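Long-range contact in ABC transporter substrate binding protein (Ribose) (Agrobacterium vitis S4, PDB 4WT7), which binds D-allitol and probably serves as the carbohydrate-binding component of an ABC transporter: residues N129-N134 with E298-A303. Numbering follows the deposited sequence.
Sequences NSTSDN and ESYVPA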
loop_
_atom_site.group_PDB
_atom_site.type_symbol
_atom_site.label_atom_id
_atom_site.label_comp_id
_atom_site.label_asym_id
_atom_site.label_seq_id
_atom_site.Cartn_x
_atom_site.Cartn_y
_atom_site.Cartn_z
ATOM N N ASN A 129 4.894 13.556 -3.032
ATOM C CA ASN A 129 4.515 12.192 -2.623
ATOM C C ASN A 129 3.484 11.720 -3.634
ATOM O O ASN A 129 2.388 12.313 -3.740
ATOM C CB ASN A 129 3.931 12.206 -1.187
ATOM C CG ASN A 129 3.471 10.829 -0.711
ATOM O OD1 ASN A 129 3.909 9.781 -1.237
ATOM N ND2 ASN A 129 2.547 10.819 0.258
ATOM N N SER A 130 3.886 10.738 -4.449
ATOM C CA SER A 130 2.973 10.027 -5.341
ATOM C C SER A 130 2.276 8.916 -4.560
ATOM O O SER A 130 2.922 8.054 -3.983
ATOM C CB SER A 130 3.712 9.429 -6.549
ATOM O OG SER A 130 4.296 10.426 -7.357
ATOM N N THR A 131 0.950 8.947 -4.550
ATOM C CA THR A 131 0.199 8.115 -3.651
ATOM C C THR A 131 -1.231 8.115 -4.153
ATOM O O THR A 131 -1.632 9.061 -4.833
ATOM C CB THR A 131 0.293 8.672 -2.196
ATOM O OG1 THR A 131 -0.259 7.744 -1.268
ATOM C CG2 THR A 131 -0.467 10.004 -2.040
ATOM N N SER A 132 -1.986 7.053 -3.884
ATOM C CA SER A 132 -3.425 7.118 -4.091
ATOM C C SER A 132 -3.975 8.154 -3.115
ATOM O O SER A 132 -3.292 8.506 -2.167
ATOM C CB SER A 132 -4.081 5.748 -3.804
ATOM O OG SER A 132 -3.641 4.756 -4.724
ATOM N N ASP A 133 -5.199 8.623 -3.333
ATOM C CA ASP A 133 -5.907 9.416 -2.352
ATOM C C ASP A 133 -6.459 8.425 -1.335
ATOM O O ASP A 133 -7.560 7.887 -1.509
ATOM C CB ASP A 133 -7.041 10.183 -3.007
ATOM C CG ASP A 133 -7.992 10.816 -2.018
ATOM O OD1 ASP A 133 -7.946 10.528 -0.803
ATOM O OD2 ASP A 133 -8.810 11.659 -2.476
ATOM N N ASN A 134 -5.679 8.188 -0.293
ATOM C CA ASN A 134 -6.006 7.172 0.692
ATOM C C ASN A 134 -7.157 7.510 1.626
ATOM O O ASN A 134 -7.739 6.634 2.231
ATOM C CB ASN A 134 -4.747 6.787 1.451
ATOM C CG ASN A 134 -3.842 5.976 0.585
ATOM O OD1 ASN A 134 -4.202 4.873 0.191
ATOM N ND2 ASN A 134 -2.721 6.544 0.191
ATOM N N GLU A 298 1.613 16.625 -3.098
ATOM C CA GLU A 298 1.189 15.232 -3.334
ATOM C C GLU A 298 0.606 15.172 -4.733
ATOM O O GLU A 298 0.108 16.186 -5.222
ATOM C CB GLU A 298 0.177 14.769 -2.271
ATOM C CG GLU A 298 0.659 14.947 -0.800
ATOM C CD GLU A 298 0.246 13.798 0.135
ATOM O OE1 GLU A 298 -0.924 13.321 0.082
ATOM O OE2 GLU A 298 1.104 13.366 0.945
ATOM N N SER A 299 0.697 13.997 -5.363
ATOM C CA SER A 299 0.142 13.735 -6.690
ATOM C C SER A 299 -0.644 12.430 -6.605
ATOM O O SER A 299 -0.063 11.378 -6.349
ATOM C CB SER A 299 1.272 13.631 -7.716
ATOM O OG SER A 299 1.958 14.880 -7.767
ATOM N N TYR A 300 -1.959 12.496 -6.788
ATOM C CA TYR A 300 -2.814 11.337 -6.555
ATOM C C TYR A 300 -3.106 10.587 -7.809
ATOM O O TYR A 300 -3.448 11.166 -8.828
ATOM C CB TYR A 300 -4.124 11.754 -5.873
ATOM C CG TYR A 300 -3.863 12.472 -4.553
ATOM C CD1 TYR A 300 -3.324 11.796 -3.477
ATOM C CD2 TYR A 300 -4.142 13.825 -4.400
ATOM C CE1 TYR A 300 -3.067 12.443 -2.282
ATOM C CE2 TYR A 300 -3.894 14.479 -3.218
ATOM C CZ TYR A 300 -3.360 13.790 -2.160
ATOM O OH TYR A 300 -3.095 14.416 -0.968
ATOM N N VAL A 301 -2.947 9.282 -7.733
ATOM C CA VAL A 301 -3.268 8.411 -8.844
ATOM C C VAL A 301 -4.547 7.672 -8.495
ATOM O O VAL A 301 -4.660 7.128 -7.388
ATOM C CB VAL A 301 -2.187 7.380 -9.081
ATOM C CG1 VAL A 301 -2.695 6.341 -10.113
ATOM C CG2 VAL A 301 -0.924 8.057 -9.556
ATOM N N PRO A 302 -5.511 7.643 -9.432
ATOM C CA PRO A 302 -6.807 7.091 -9.076
ATOM C C PRO A 302 -6.702 5.623 -8.646
ATOM O O PRO A 302 -5.797 4.906 -9.075
ATOM C CB PRO A 302 -7.620 7.250 -10.367
ATOM C CG PRO A 302 -7.000 8.476 -11.035
ATOM C CD PRO A 302 -5.526 8.318 -10.741
ATOM N N ALA A 303 -7.640 5.209 -7.803
ATOM C CA ALA A 303 -7.767 3.819 -7.336
ATOM C C ALA A 303 -9.162 3.345 -7.645
ATOM O O ALA A 303 -10.053 4.154 -7.756
ATOM C CB ALA A 303 -7.544 3.734 -5.855
HETATM O O HOH W 1 -3.612 3.984 -7.493
HETATM O O HOH W 2 -6.509 7.833 -5.704
#
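The ring of Tyr300 turns an edge toward the 129-134 backbone, with the carbonyl oxygens of Thr131 and Ser132 near its plane and the latter 3.5 Å from CD1. CG2 of Thr131 approaches obliquely, 3.6 Å from CE1, and the two side chains run side by side. The carboxylate of Glu298 takes two bonds. Tyr300 OH gives a short one, 2.6 Å, to the anti lone pair of OE1, while ND2 of Asn129 meets OE2 at 3.0 Å from above the carboxylate plane. Amide and carboxylate planes stand 77° apart; CG of Asn129, anti to the backbone N (chi1 178°), lets its side chain run alongside Glu298, and OD1 is held by the backbone N of Val121. Beneath these side chains, 129-131 and 298-300 pair in parallel, the latter forming the outermost strand of the six-stranded sheet in one lobe of this periplasmic binding protein fold. Ser299 N bonds Asn129 O, Thr131 N bonds Ser299 O and Val301 N bonds Thr131 O. Ser130 and Ser299 face the other way, where Ser130 OG bonds Gln281 of helix 275-290 and Ser299 OG bonds Asn128. Past the strands, both segments lead on toward the second lobe and water takes over: one molecule joins Asp133 N to Val301 O, another Ser132 OG to Pro302 O. Ser132, whose side chain lies about 6 Å from the bound D-allitol, also bonds Gln273 of its pocket through OG.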